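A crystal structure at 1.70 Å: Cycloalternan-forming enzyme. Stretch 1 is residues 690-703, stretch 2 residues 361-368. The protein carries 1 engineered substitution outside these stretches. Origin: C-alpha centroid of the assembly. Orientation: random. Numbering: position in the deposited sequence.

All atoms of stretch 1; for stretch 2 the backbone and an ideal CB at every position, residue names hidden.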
# COMPACT_ATOMS: atom_id res chain seq x y z
N THR A 690 11.41 20.30 -12.91
CA THR A 690 10.79 19.81 -11.68
C THR A 690 10.69 18.28 -11.69
O THR A 690 11.05 17.62 -10.70
CB THR A 690 9.43 20.49 -11.43
OG1 THR A 690 9.67 21.90 -11.30
CG2 THR A 690 8.79 19.99 -10.14
N PHE A 691 10.24 17.71 -12.81
CA PHE A 691 10.21 16.25 -12.96
C PHE A 691 11.61 15.64 -12.79
O PHE A 691 11.79 14.66 -12.07
CB PHE A 691 9.60 15.82 -14.30
CG PHE A 691 9.31 14.35 -14.38
CD1 PHE A 691 10.30 13.44 -14.76
CD2 PHE A 691 8.03 13.87 -14.10
CE1 PHE A 691 10.03 12.07 -14.84
CE2 PHE A 691 7.74 12.51 -14.17
CZ PHE A 691 8.74 11.60 -14.55
N GLN A 692 12.60 16.21 -13.49
CA GLN A 692 13.99 15.76 -13.38
C GLN A 692 14.49 15.82 -11.94
O GLN A 692 15.11 14.86 -11.47
CB GLN A 692 14.88 16.61 -14.28
CG GLN A 692 14.70 16.34 -15.77
CD GLN A 692 15.39 17.37 -16.63
OE1 GLN A 692 15.72 18.46 -16.17
NE2 GLN A 692 15.63 17.03 -17.91
N LYS A 693 14.19 16.91 -11.23
CA LYS A 693 14.63 17.03 -9.84
C LYS A 693 14.14 15.83 -9.03
O LYS A 693 14.92 15.21 -8.32
CB LYS A 693 14.15 18.34 -9.21
CG LYS A 693 14.50 18.46 -7.72
CD LYS A 693 14.23 19.85 -7.14
CE LYS A 693 12.76 20.06 -6.81
NZ LYS A 693 12.54 21.23 -5.90
N TYR A 694 12.85 15.53 -9.14
CA TYR A 694 12.28 14.43 -8.36
C TYR A 694 12.72 13.05 -8.82
O TYR A 694 13.05 12.21 -7.99
CB TYR A 694 10.75 14.57 -8.25
CG TYR A 694 10.46 15.69 -7.31
CD1 TYR A 694 10.72 15.56 -5.95
CD2 TYR A 694 10.04 16.93 -7.79
CE1 TYR A 694 10.55 16.62 -5.08
CE2 TYR A 694 9.85 18.01 -6.92
CZ TYR A 694 10.11 17.84 -5.57
OH TYR A 694 9.93 18.90 -4.70
N LEU A 695 12.76 12.81 -10.13
CA LEU A 695 13.28 11.54 -10.63
C LEU A 695 14.75 11.34 -10.22
O LEU A 695 15.13 10.25 -9.79
CB LEU A 695 13.12 11.40 -12.14
CG LEU A 695 13.71 10.12 -12.75
CD1 LEU A 695 13.16 8.84 -12.11
CD2 LEU A 695 13.53 10.11 -14.26
N TYR A 696 15.57 12.38 -10.38
CA TYR A 696 16.99 12.25 -10.00
C TYR A 696 17.14 12.03 -8.50
O TYR A 696 17.96 11.22 -8.06
CB TYR A 696 17.85 13.44 -10.45
CG TYR A 696 17.80 13.77 -11.94
CD1 TYR A 696 17.40 12.82 -12.90
CD2 TYR A 696 18.22 15.03 -12.38
CE1 TYR A 696 17.36 13.14 -14.26
CE2 TYR A 696 18.19 15.36 -13.73
CZ TYR A 696 17.76 14.42 -14.66
OH TYR A 696 17.74 14.78 -15.98
N THR A 697 16.32 12.73 -7.71
CA THR A 697 16.31 12.50 -6.26
C THR A 697 16.01 11.04 -5.93
O THR A 697 16.69 10.43 -5.08
CB THR A 697 15.37 13.48 -5.50
OG1 THR A 697 15.85 14.81 -5.71
CG2 THR A 697 15.40 13.20 -4.01
N ARG A 698 14.99 10.48 -6.61
CA ARG A 698 14.64 9.08 -6.40
C ARG A 698 15.83 8.17 -6.75
O ARG A 698 16.13 7.23 -6.01
CB ARG A 698 13.37 8.69 -7.19
CG ARG A 698 12.94 7.25 -6.93
CD ARG A 698 11.84 6.82 -7.91
NE ARG A 698 11.37 5.46 -7.65
CZ ARG A 698 10.53 5.13 -6.67
NH1 ARG A 698 10.06 6.03 -5.80
NH2 ARG A 698 10.16 3.86 -6.54
N MET A 699 16.51 8.47 -7.85
CA MET A 699 17.68 7.70 -8.21
C MET A 699 18.82 7.88 -7.20
O MET A 699 19.52 6.91 -6.89
CB MET A 699 18.11 7.93 -9.66
CG MET A 699 17.03 7.52 -10.67
SD MET A 699 16.35 5.85 -10.51
CE MET A 699 17.67 4.88 -11.22
N ASN A 700 18.96 9.08 -6.65
CA ASN A 700 19.96 9.32 -5.57
C ASN A 700 19.63 8.48 -4.33
O ASN A 700 20.51 7.99 -3.63
CB ASN A 700 20.02 10.80 -5.14
CG ASN A 700 20.47 11.75 -6.24
OD1 ASN A 700 19.92 12.85 -6.34
ND2 ASN A 700 21.47 11.37 -7.04
N LEU A 701 18.33 8.35 -4.05
CA LEU A 701 17.86 7.58 -2.89
C LEU A 701 17.63 6.10 -3.16
O LEU A 701 17.22 5.34 -2.27
CB LEU A 701 16.61 8.23 -2.29
CG LEU A 701 16.80 9.63 -1.66
CD1 LEU A 701 15.44 10.20 -1.31
CD2 LEU A 701 17.64 9.55 -0.39
N LEU A 702 17.88 5.67 -4.39
CA LEU A 702 17.62 4.26 -4.74
C LEU A 702 18.29 3.23 -3.81
O LEU A 702 17.66 2.21 -3.51
CB LEU A 702 17.86 3.96 -6.23
CG LEU A 702 17.38 2.60 -6.77
CD1 LEU A 702 15.88 2.37 -6.56
CD2 LEU A 702 17.73 2.50 -8.25
N PRO A 703 19.53 3.49 -3.31
CA PRO A 703 20.07 2.48 -2.37
C PRO A 703 19.25 2.33 -1.08
O PRO A 703 19.09 1.22 -0.57
CB PRO A 703 21.49 2.99 -2.09
CG PRO A 703 21.86 3.70 -3.36
CD PRO A 703 20.58 4.45 -3.70
N UNK A 361 13.52 -7.30 -8.45
CA UNK A 361 14.79 -6.66 -8.83
C UNK A 361 14.75 -5.15 -8.69
O UNK A 361 13.68 -4.54 -8.73
CB UNK A 361 15.15 -7.02 -10.27
N UNK A 362 15.94 -4.56 -8.53
CA UNK A 362 16.05 -3.12 -8.37
C UNK A 362 15.40 -2.31 -9.48
O UNK A 362 14.87 -1.23 -9.23
CB UNK A 362 17.53 -2.74 -8.27
N UNK A 363 15.42 -2.83 -10.70
CA UNK A 363 14.79 -2.09 -11.81
C UNK A 363 13.32 -1.78 -11.61
O UNK A 363 12.83 -0.78 -12.12
CB UNK A 363 14.94 -2.89 -13.11
N UNK A 364 12.62 -2.62 -10.84
CA UNK A 364 11.22 -2.36 -10.54
C UNK A 364 11.01 -1.05 -9.76
O UNK A 364 9.90 -0.51 -9.77
CB UNK A 364 10.64 -3.53 -9.75
N UNK A 365 12.07 -0.55 -9.13
CA UNK A 365 12.01 0.65 -8.27
C UNK A 365 12.45 1.96 -8.92
O UNK A 365 12.50 3.00 -8.25
CB UNK A 365 12.88 0.42 -7.03
N UNK A 366 12.77 1.90 -10.21
CA UNK A 366 12.98 3.12 -10.99
C UNK A 366 11.68 3.55 -11.68
O UNK A 366 10.60 2.97 -11.44
CB UNK A 366 14.09 2.91 -12.03
N UNK A 367 11.77 4.55 -12.56
CA UNK A 367 10.55 5.03 -13.19
C UNK A 367 10.04 4.05 -14.25
O UNK A 367 10.83 3.57 -15.08
CB UNK A 367 10.79 6.40 -13.82
N UNK A 368 8.73 3.79 -14.22
CA UNK A 368 8.04 3.04 -15.27
C UNK A 368 7.33 3.98 -16.22
O UNK A 368 6.59 4.85 -15.78
CB UNK A 368 7.04 2.05 -14.66

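Position 361 has nothing of stretch 1 within 5.5 Å of its ideal CB, so the contact does not constrain it. Its phi/psi of -60/156 admits most residues, proline included, and proline is deposited: Pro-361, whose O accepts a bond from N of 364 as the 3-10 turn begins.

At 362 the CA-to-CB bond points toward stretch 1, and the ideal CB lies 5.2 Å from Leu-702 CD2. That gap leaves room for further carbons before contact, which suits a leucine, a methionine or the aliphatic stem of a longer chain; the nearest atom stretch 1 presents is a leucine methyl, Leu-702 CD2, with no charged or polar partner for the chain. The residue is Lys-362. Its chi1 and chi2 are both t, and its CG packs 3.8 Å from Leu-702 CD2, so methylene carbon serves as the apolar surface.

Positions 363 and 364 both direct CA-to-CB away, with no stretch 1 atom within 5.5 Å of either ideal CB. Stretch 1 therefore selects no size or polarity. They are Trp-363, with chi1 p, and Ala-364.

Position 365 is more constrained. CA-to-CB runs sideways, yet the ideal CB is 3.6 Å from Leu-702 CD1 and 4.4 Å from Arg-698 NH2. A carbon at CB suits the leucine methyl; anything longer must turn off, and an aromatic or aliphatic chain could do so. The backbone carbonyl faces a donor: Arg-698 NE bonds to O of 365 at 2.8 Å and 143°, and Arg-698 NH2 adds a weak bond to the same O at 3.0 Å. Any residue type could supply that acceptor. Phe-365 is deposited; its CB meets Leu-702 CD1 at 3.8 Å, while chi1 m leads the ring away from stretch 1.

At 366 an ideal CB would lie 4.0 Å from Met-699 SD and 5.3 Å from Leu-702 CD2. Phi/psi of -93/-172 does not demand glycine, so a small residue such as alanine or serine also appears compatible. Gly-366 leaves CA 4.4 Å from Met-699 SD, and its O accepts from water 1, which also donates to O of 364 and weakly accepts from Arg-698 NH2.

For 367 the ideal CB is 3.8 Å from Leu-695 CD1, and the Phe-691 ring lies one turn earlier in the helix. Leucine, isoleucine or methionine would suit this apolar setting. Leu-367, chi1 t and chi2 p, places CB 3.8 Å from Leu-695 CD1 and CD2 3.8 Å from Phe-691 CZ, at the ring edge.

Position 368 is out of reach and unconstrained by stretch 1. Trp-368 turns back within its own stretch, NE1 donating to Ala-364 O at 2.9 Å and 168°.

Stretch 2 (361-368) PKWAFGLW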
# COMPACT_ATOMS: atom_id res chain seq x y z
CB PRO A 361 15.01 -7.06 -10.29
CG PRO A 361 13.82 -7.79 -10.72
CD PRO A 361 12.92 -8.06 -9.57
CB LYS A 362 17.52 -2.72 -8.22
CG LYS A 362 17.68 -1.28 -7.74
CD LYS A 362 19.01 -1.16 -7.00
CE LYS A 362 20.07 -0.52 -7.81
NZ LYS A 362 21.26 -0.58 -6.87
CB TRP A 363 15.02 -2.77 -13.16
CG TRP A 363 14.19 -4.00 -13.48
CD1 TRP A 363 14.60 -5.31 -13.36
CD2 TRP A 363 12.86 -4.04 -14.01
NE1 TRP A 363 13.59 -6.15 -13.77
CE2 TRP A 363 12.51 -5.40 -14.19
CE3 TRP A 363 11.92 -3.05 -14.37
CZ2 TRP A 363 11.27 -5.81 -14.70
CZ3 TRP A 363 10.67 -3.45 -14.88
CH2 TRP A 363 10.36 -4.83 -15.04
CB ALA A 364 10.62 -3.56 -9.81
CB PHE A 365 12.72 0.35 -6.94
CG PHE A 365 12.05 -0.77 -6.21
CD1 PHE A 365 10.90 -0.52 -5.46
CD2 PHE A 365 12.48 -2.09 -6.38
CE1 PHE A 365 10.20 -1.57 -4.85
CE2 PHE A 365 11.80 -3.14 -5.78
CZ PHE A 365 10.66 -2.88 -5.01
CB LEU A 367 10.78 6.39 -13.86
CG LEU A 367 9.66 6.99 -14.73
CD1 LEU A 367 8.43 7.30 -13.87
CD2 LEU A 367 10.19 8.25 -15.41
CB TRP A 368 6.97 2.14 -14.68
CG TRP A 368 7.46 1.01 -13.85
CD1 TRP A 368 8.10 1.09 -12.65
CD2 TRP A 368 7.29 -0.39 -14.14
NE1 TRP A 368 8.36 -0.20 -12.17
CE2 TRP A 368 7.89 -1.11 -13.08
CE3 TRP A 368 6.72 -1.09 -15.21
CZ2 TRP A 368 7.91 -2.51 -13.03
CZ3 TRP A 368 6.76 -2.52 -15.17
CH2 TRP A 368 7.34 -3.20 -14.08
O HOH W 1 9.32 2.27 -9.17
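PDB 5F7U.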